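Endo-1,4-beta-xylanase (Pseudoalteromonas haloplanktis, PDB 1H12) hydrolyses internal beta-1,4 linkages of xylan as a cold-adapted family 8 glycoside hydrolase, and probably also acts on beta-1,4-glucans. Local coordinates at residues 100-109 against 119-127. Numbering follows the deposited sequence.
Sequences WRFAKAYQKN and QGVYAWKLK
Q107 O, where helix 93-107 runs out, takes the backbone N-H of A123 at 2.8 Å; the donor lies 33° out of the carbonyl plane, and the CA-H of Y122 makes a longer contact with the same oxygen. Two residues on, N109 N gives a straighter bond to V121 O (2.8 Å, 170° at the hydrogen). Together they make K108 and Y122 a single antiparallel, non-hydrogen-bonded pair, and a weak bond from G120 N to N109 O follows. Y122 rises from this bridge against the helix end. K108 lays CB over one face of its ring, a CH-pi contact 3.9 Å from the centroid, and because K108 CG stands anti to the backbone N (chi1 -174°) the extended chain runs on past the phenol oxygen, its amine going to D111. W100 meets the phenol crosswise, CH2 lying 3.4 Å from Y122 OH. With Y122 cut back to an alanine, a gap would probably open between W100 and K108, and the lysine chain would lose its ring. At the other end L126 pushes CD2 against Q107 CG (3.7 Å), Y106 CB and the F102 ring. Close to L126, a water accepts from Q107 NE2 and donates to A123 O. Backbone bonds thus fasten the loop leaving the helix to antiparallel strand 123-128 in this (alpha/alpha)6-barrel family 8 fold, while the side chains add apolar and CH-pi contacts.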
ATOM      1  N   TRP A 100      14.979   6.454   3.453  1.00  7.14           N
ATOM      2  CA  TRP A 100      14.476   7.826   3.433  1.00  7.02           C
ATOM      3  C   TRP A 100      15.531   8.782   2.851  1.00  7.42           C
ATOM      4  O   TRP A 100      15.211   9.674   2.073  1.00  7.77           O
ATOM      5  CB  TRP A 100      14.003   8.265   4.824  1.00  7.25           C
ATOM      6  CG  TRP A 100      13.504   9.656   4.889  1.00  7.33           C
ATOM      7  CD1 TRP A 100      13.919  10.603   5.751  1.00  8.34           C
ATOM      8  CD2 TRP A 100      12.557  10.309   4.010  1.00  7.33           C
ATOM      9  NE1 TRP A 100      13.308  11.800   5.485  1.00  8.76           N
ATOM     10  CE2 TRP A 100      12.463  11.634   4.419  1.00  7.98           C
ATOM     11  CE3 TRP A 100      11.762   9.910   2.913  1.00  7.66           C
ATOM     12  CZ2 TRP A 100      11.692  12.569   3.721  1.00  9.02           C
ATOM     13  CZ3 TRP A 100      10.992  10.821   2.258  1.00  8.33           C
ATOM     14  CH2 TRP A 100      10.959  12.154   2.643  1.00  9.22           C
ATOM     15  N   ARG A 101      16.815   8.530   3.175  1.00  7.54           N
ATOM     16  CA  ARG A 101      17.850   9.361   2.625  1.00  7.82           C
ATOM     17  C   ARG A 101      17.824   9.326   1.109  1.00  7.65           C
ATOM     18  O   ARG A 101      18.003  10.347   0.419  1.00  8.28           O
ATOM     19  CB  ARG A 101      19.221   8.902   3.143  1.00  8.25           C
ATOM     20  CG  ARG A 101      20.337   9.932   2.955  1.00  8.98           C
ATOM     21  CD  ARG A 101      21.736   9.412   3.320  1.00  9.18           C
ATOM     22  NE  ARG A 101      21.722   8.844   4.659  1.00  9.15           N
ATOM     23  CZ  ARG A 101      21.707   7.547   4.962  1.00  8.89           C
ATOM     24  NH1 ARG A 101      22.010   6.617   4.068  1.00  9.98           N
ATOM     25  NH2 ARG A 101      21.423   7.178   6.216  1.00 10.36           N
ATOM     26  N   PHE A 102      17.638   8.123   0.549  1.00  7.53           N
ATOM     27  CA  PHE A 102      17.555   7.966  -0.903  1.00  7.49           C
ATOM     28  C   PHE A 102      16.378   8.708  -1.476  1.00  7.09           C
ATOM     29  O   PHE A 102      16.466   9.392  -2.502  1.00  8.12           O
ATOM     30  CB  PHE A 102      17.438   6.478  -1.225  1.00  7.62           C
ATOM     31  CG  PHE A 102      17.427   6.168  -2.704  1.00  7.60           C
ATOM     32  CD1 PHE A 102      16.250   6.258  -3.463  1.00  7.94           C
ATOM     33  CD2 PHE A 102      18.596   5.795  -3.337  1.00  8.55           C
ATOM     34  CE1 PHE A 102      16.276   6.015  -4.798  1.00  8.91           C
ATOM     35  CE2 PHE A 102      18.592   5.541  -4.705  1.00  9.10           C
ATOM     36  CZ  PHE A 102      17.442   5.663  -5.417  1.00  9.16           C
ATOM     37  N   ALA A 103      15.226   8.561  -0.856  1.00  7.61           N
ATOM     38  CA  ALA A 103      13.997   9.181  -1.373  1.00  7.56           C
ATOM     39  C   ALA A 103      14.164  10.704  -1.404  1.00  7.85           C
ATOM     40  O   ALA A 103      13.861  11.343  -2.425  1.00  8.20           O
ATOM     41  CB  ALA A 103      12.805   8.795  -0.508  1.00  8.18           C
ATOM     42  N   LYS A 104      14.593  11.275  -0.292  1.00  8.18           N
ATOM     43  CA  LYS A 104      14.682  12.696  -0.193  1.00  9.41           C
ATOM     44  C   LYS A 104      15.714  13.284  -1.157  1.00  9.68           C
ATOM     45  O   LYS A 104      15.513  14.356  -1.716  1.00 11.08           O
ATOM     46  CB  LYS A 104      14.907  13.090   1.282  1.00 12.31           C
ATOM     47  CG  LYS A 104      14.774  14.496   1.629  1.00 15.87           C
ATOM     48  CD  LYS A 104      14.893  14.680   3.224  1.00 17.38           C
ATOM     49  CE  LYS A 104      14.764  16.105   3.554  1.00 22.39           C
ATOM     50  NZ  LYS A 104      14.996  16.238   4.966  1.00 20.78           N
ATOM     51  N   ALA A 105      16.806  12.560  -1.377  1.00  9.22           N
ATOM     52  CA  ALA A 105      17.868  13.040  -2.247  1.00  9.21           C
ATOM     53  C   ALA A 105      17.536  12.851  -3.725  1.00  9.21           C
ATOM     54  O   ALA A 105      17.857  13.725  -4.531  1.00 11.05           O
ATOM     55  CB  ALA A 105      19.174  12.316  -1.965  1.00 10.91           C
ATOM     56  N   TYR A 106      16.987  11.702  -4.075  1.00  8.16           N
ATOM     57  CA  TYR A 106      16.945  11.273  -5.460  1.00  8.81           C
ATOM     58  C   TYR A 106      15.538  11.163  -6.050  1.00  9.07           C
ATOM     59  O   TYR A 106      15.378  11.343  -7.259  1.00 10.97           O
ATOM     60  CB  TYR A 106      17.697   9.952  -5.617  1.00  8.60           C
ATOM     61  CG  TYR A 106      19.098   9.971  -5.124  1.00  8.26           C
ATOM     62  CD1 TYR A 106      20.024  10.876  -5.605  1.00  9.92           C
ATOM     63  CD2 TYR A 106      19.545   9.100  -4.145  1.00  8.93           C
ATOM     64  CE1 TYR A 106      21.327  10.904  -5.147  1.00 10.47           C
ATOM     65  CE2 TYR A 106      20.831   9.132  -3.679  1.00  9.76           C
ATOM     66  CZ  TYR A 106      21.720  10.055  -4.170  1.00  9.80           C
ATOM     67  OH  TYR A 106      23.021  10.054  -3.692  1.00 12.00           O
ATOM     68  N   GLN A 107      14.528  10.827  -5.250  1.00  8.30           N
ATOM     69  CA  GLN A 107      13.164  10.780  -5.744  1.00  7.98           C
ATOM     70  C   GLN A 107      12.473  12.123  -5.741  1.00  7.86           C
ATOM     71  O   GLN A 107      11.667  12.421  -6.632  1.00  8.98           O
ATOM     72  CB  GLN A 107      12.344   9.704  -5.006  1.00  7.68           C
ATOM     73  CG  GLN A 107      12.816   8.310  -5.308  1.00  7.76           C
ATOM     74  CD  GLN A 107      12.186   7.231  -4.418  1.00  7.77           C
ATOM     75  OE1 GLN A 107      12.062   7.411  -3.208  1.00  9.31           O
ATOM     76  NE2 GLN A 107      11.853   6.090  -5.025  1.00  7.99           N
ATOM     77  N   LYS A 108      12.742  12.958  -4.738  1.00  8.09           N
ATOM     78  CA  LYS A 108      12.045  14.229  -4.611  1.00  8.28           C
ATOM     79  C   LYS A 108      12.339  15.125  -5.804  1.00  9.27           C
ATOM     80  O   LYS A 108      13.524  15.424  -6.082  1.00 11.36           O
ATOM     81  CB  LYS A 108      12.472  14.928  -3.334  1.00  9.92           C
ATOM     82  CG  LYS A 108      11.693  16.173  -3.066  1.00 10.47           C
ATOM     83  CD  LYS A 108      12.283  16.980  -1.882  1.00 14.56           C
ATOM     84  CE  LYS A 108      11.736  18.376  -1.845  1.00 15.71           C
ATOM     85  NZ  LYS A 108      12.387  19.175  -0.789  1.00 20.79           N
ATOM     86  N   ASN A 109      11.326  15.667  -6.432  1.00  8.92           N
ATOM     87  CA  ASN A 109      11.505  16.732  -7.432  1.00  9.82           C
ATOM     88  C   ASN A 109      11.743  18.037  -6.688  1.00 10.81           C
ATOM     89  O   ASN A 109      11.099  18.338  -5.672  1.00 11.50           O
ATOM     90  CB  ASN A 109      10.262  16.875  -8.297  1.00 10.38           C
ATOM     91  CG  ASN A 109       9.984  15.701  -9.193  1.00 10.28           C
ATOM     92  OD1 ASN A 109       8.779  15.242  -9.279  1.00 14.50           O
ATOM     93  ND2 ASN A 109      10.933  15.232  -9.913  1.00 10.23           N
ATOM     94  N   GLN A 119       6.495  20.287  -8.065  1.00 10.65           N
ATOM     95  CA  GLN A 119       7.348  20.778  -6.976  1.00 10.71           C
ATOM     96  C   GLN A 119       7.162  19.996  -5.710  1.00  9.94           C
ATOM     97  O   GLN A 119       6.067  19.961  -5.150  1.00 11.02           O
ATOM     98  CB  GLN A 119       7.068  22.261  -6.725  1.00 11.58           C
ATOM     99  CG  GLN A 119       7.534  23.131  -7.897  1.00 12.16           C
ATOM    100  CD  GLN A 119       7.164  24.586  -7.770  1.00 14.51           C
ATOM    101  OE1 GLN A 119       6.418  24.952  -6.887  1.00 16.51           O
ATOM    102  NE2 GLN A 119       7.682  25.415  -8.685  1.00 15.92           N
ATOM    103  N   GLY A 120       8.238  19.374  -5.243  1.00  9.86           N
ATOM    104  CA  GLY A 120       8.208  18.613  -4.023  1.00 10.27           C
ATOM    105  C   GLY A 120       7.516  17.282  -4.051  1.00  9.02           C
ATOM    106  O   GLY A 120       7.470  16.617  -3.026  1.00  9.39           O
ATOM    107  N   VAL A 121       6.953  16.873  -5.193  1.00  8.96           N
ATOM    108  CA  VAL A 121       6.406  15.519  -5.302  1.00  8.23           C
ATOM    109  C   VAL A 121       7.540  14.552  -5.650  1.00  8.33           C
ATOM    110  O   VAL A 121       8.621  14.987  -6.052  1.00  9.38           O
ATOM    111  CB  VAL A 121       5.218  15.404  -6.285  1.00  8.98           C
ATOM    112  CG1 VAL A 121       4.212  16.545  -6.031  1.00 10.81           C
ATOM    113  CG2 VAL A 121       5.623  15.362  -7.731  1.00  9.47           C
ATOM    114  N   TYR A 122       7.279  13.273  -5.507  1.00  7.84           N
ATOM    115  CA  TYR A 122       8.315  12.256  -5.626  1.00  7.38           C
ATOM    116  C   TYR A 122       8.164  11.493  -6.926  1.00  8.00           C
ATOM    117  O   TYR A 122       7.135  10.848  -7.192  1.00  8.17           O
ATOM    118  CB  TYR A 122       8.263  11.343  -4.364  1.00  8.41           C
ATOM    119  CG  TYR A 122       8.843  12.035  -3.145  1.00  8.02           C
ATOM    120  CD1 TYR A 122       8.265  13.147  -2.604  1.00  8.26           C
ATOM    121  CD2 TYR A 122      10.052  11.609  -2.621  1.00  8.10           C
ATOM    122  CE1 TYR A 122       8.889  13.849  -1.578  1.00  8.99           C
ATOM    123  CE2 TYR A 122      10.664  12.262  -1.589  1.00  8.75           C
ATOM    124  CZ  TYR A 122      10.109  13.420  -1.075  1.00  8.80           C
ATOM    125  OH  TYR A 122      10.786  14.113  -0.115  1.00 10.32           O
ATOM    126  N   ALA A 123       9.189  11.587  -7.749  1.00  7.92           N
ATOM    127  CA  ALA A 123       9.217  10.955  -9.076  1.00  8.04           C
ATOM    128  C   ALA A 123       9.035   9.450  -8.945  1.00  8.16           C
ATOM    129  O   ALA A 123       9.799   8.784  -8.255  1.00  8.14           O
ATOM    130  CB  ALA A 123      10.565  11.252  -9.695  1.00  8.48           C
ATOM    131  N   TRP A 124       8.036   8.919  -9.637  1.00  7.98           N
ATOM    132  CA  TRP A 124       7.630   7.547  -9.388  1.00  7.55           C
ATOM    133  C   TRP A 124       8.592   6.507  -9.895  1.00  7.72           C
ATOM    134  O   TRP A 124       8.596   5.398  -9.389  1.00  8.43           O
ATOM    135  CB  TRP A 124       6.214   7.265  -9.858  1.00  8.48           C
ATOM    136  CG  TRP A 124       6.073   6.907 -11.302  1.00  9.94           C
ATOM    137  CD1 TRP A 124       5.932   7.740 -12.364  1.00 11.47           C
ATOM    138  CD2 TRP A 124       6.007   5.567 -11.841  1.00 10.10           C
ATOM    139  NE1 TRP A 124       5.751   7.004 -13.509  1.00 12.72           N
ATOM    140  CE2 TRP A 124       5.788   5.668 -13.199  1.00 11.45           C
ATOM    141  CE3 TRP A 124       6.084   4.303 -11.278  1.00 12.69           C
ATOM    142  CZ2 TRP A 124       5.617   4.545 -14.021  1.00 14.08           C
ATOM    143  CZ3 TRP A 124       5.944   3.208 -12.051  1.00 16.36           C
ATOM    144  CH2 TRP A 124       5.692   3.328 -13.428  1.00 15.96           C
ATOM    145  N   LYS A 125       9.365   6.854 -10.931  1.00  7.83           N
ATOM    146  CA  LYS A 125      10.254   5.895 -11.576  1.00  8.30           C
ATOM    147  C   LYS A 125      11.638   6.464 -11.816  1.00  7.97           C
ATOM    148  O   LYS A 125      11.798   7.438 -12.574  1.00  8.82           O
ATOM    149  CB  LYS A 125       9.679   5.411 -12.899  1.00  9.42           C
ATOM    150  CG  LYS A 125      10.424   4.264 -13.498  1.00 11.74           C
ATOM    151  CD  LYS A 125       9.965   3.878 -14.919  1.00 16.48           C
ATOM    152  CE  LYS A 125       8.736   3.143 -14.883  1.00 20.56           C
ATOM    153  NZ  LYS A 125       8.500   2.709 -16.406  1.00 25.31           N
ATOM    154  N   LEU A 126      12.604   5.871 -11.143  1.00  7.91           N
ATOM    155  CA  LEU A 126      14.031   6.130 -11.307  1.00  8.21           C
ATOM    156  C   LEU A 126      14.667   4.884 -11.906  1.00  8.11           C
ATOM    157  O   LEU A 126      14.149   3.783 -11.785  1.00  8.72           O
ATOM    158  CB  LEU A 126      14.686   6.445  -9.973  1.00  8.89           C
ATOM    159  CG  LEU A 126      14.661   7.903  -9.463  1.00 10.22           C
ATOM    160  CD1 LEU A 126      13.390   8.579  -9.467  1.00 10.12           C
ATOM    161  CD2 LEU A 126      15.270   7.892  -8.079  1.00 12.03           C
ATOM    162  N   LYS A 127      15.833   5.057 -12.508  1.00  9.44           N
ATOM    163  CA  LYS A 127      16.665   3.942 -12.921  1.00  8.87           C
ATOM    164  C   LYS A 127      18.105   4.306 -12.682  1.00  8.67           C
ATOM    165  O   LYS A 127      18.428   5.478 -12.517  1.00  9.61           O
ATOM    166  CB  LYS A 127      16.463   3.578 -14.416  1.00 10.77           C
ATOM    167  CG  LYS A 127      15.279   2.726 -14.780  1.00 13.39           C
ATOM    168  CD  LYS A 127      15.230   2.436 -16.249  1.00 15.64           C
ATOM    169  CE  LYS A 127      14.025   1.525 -16.549  1.00 20.44           C
ATOM    170  NZ  LYS A 127      13.950   1.046 -17.983  1.00 24.30           N
TER
HETATM  171  O   HOH W   1      11.196   6.377  -7.771  1.00  8.33           O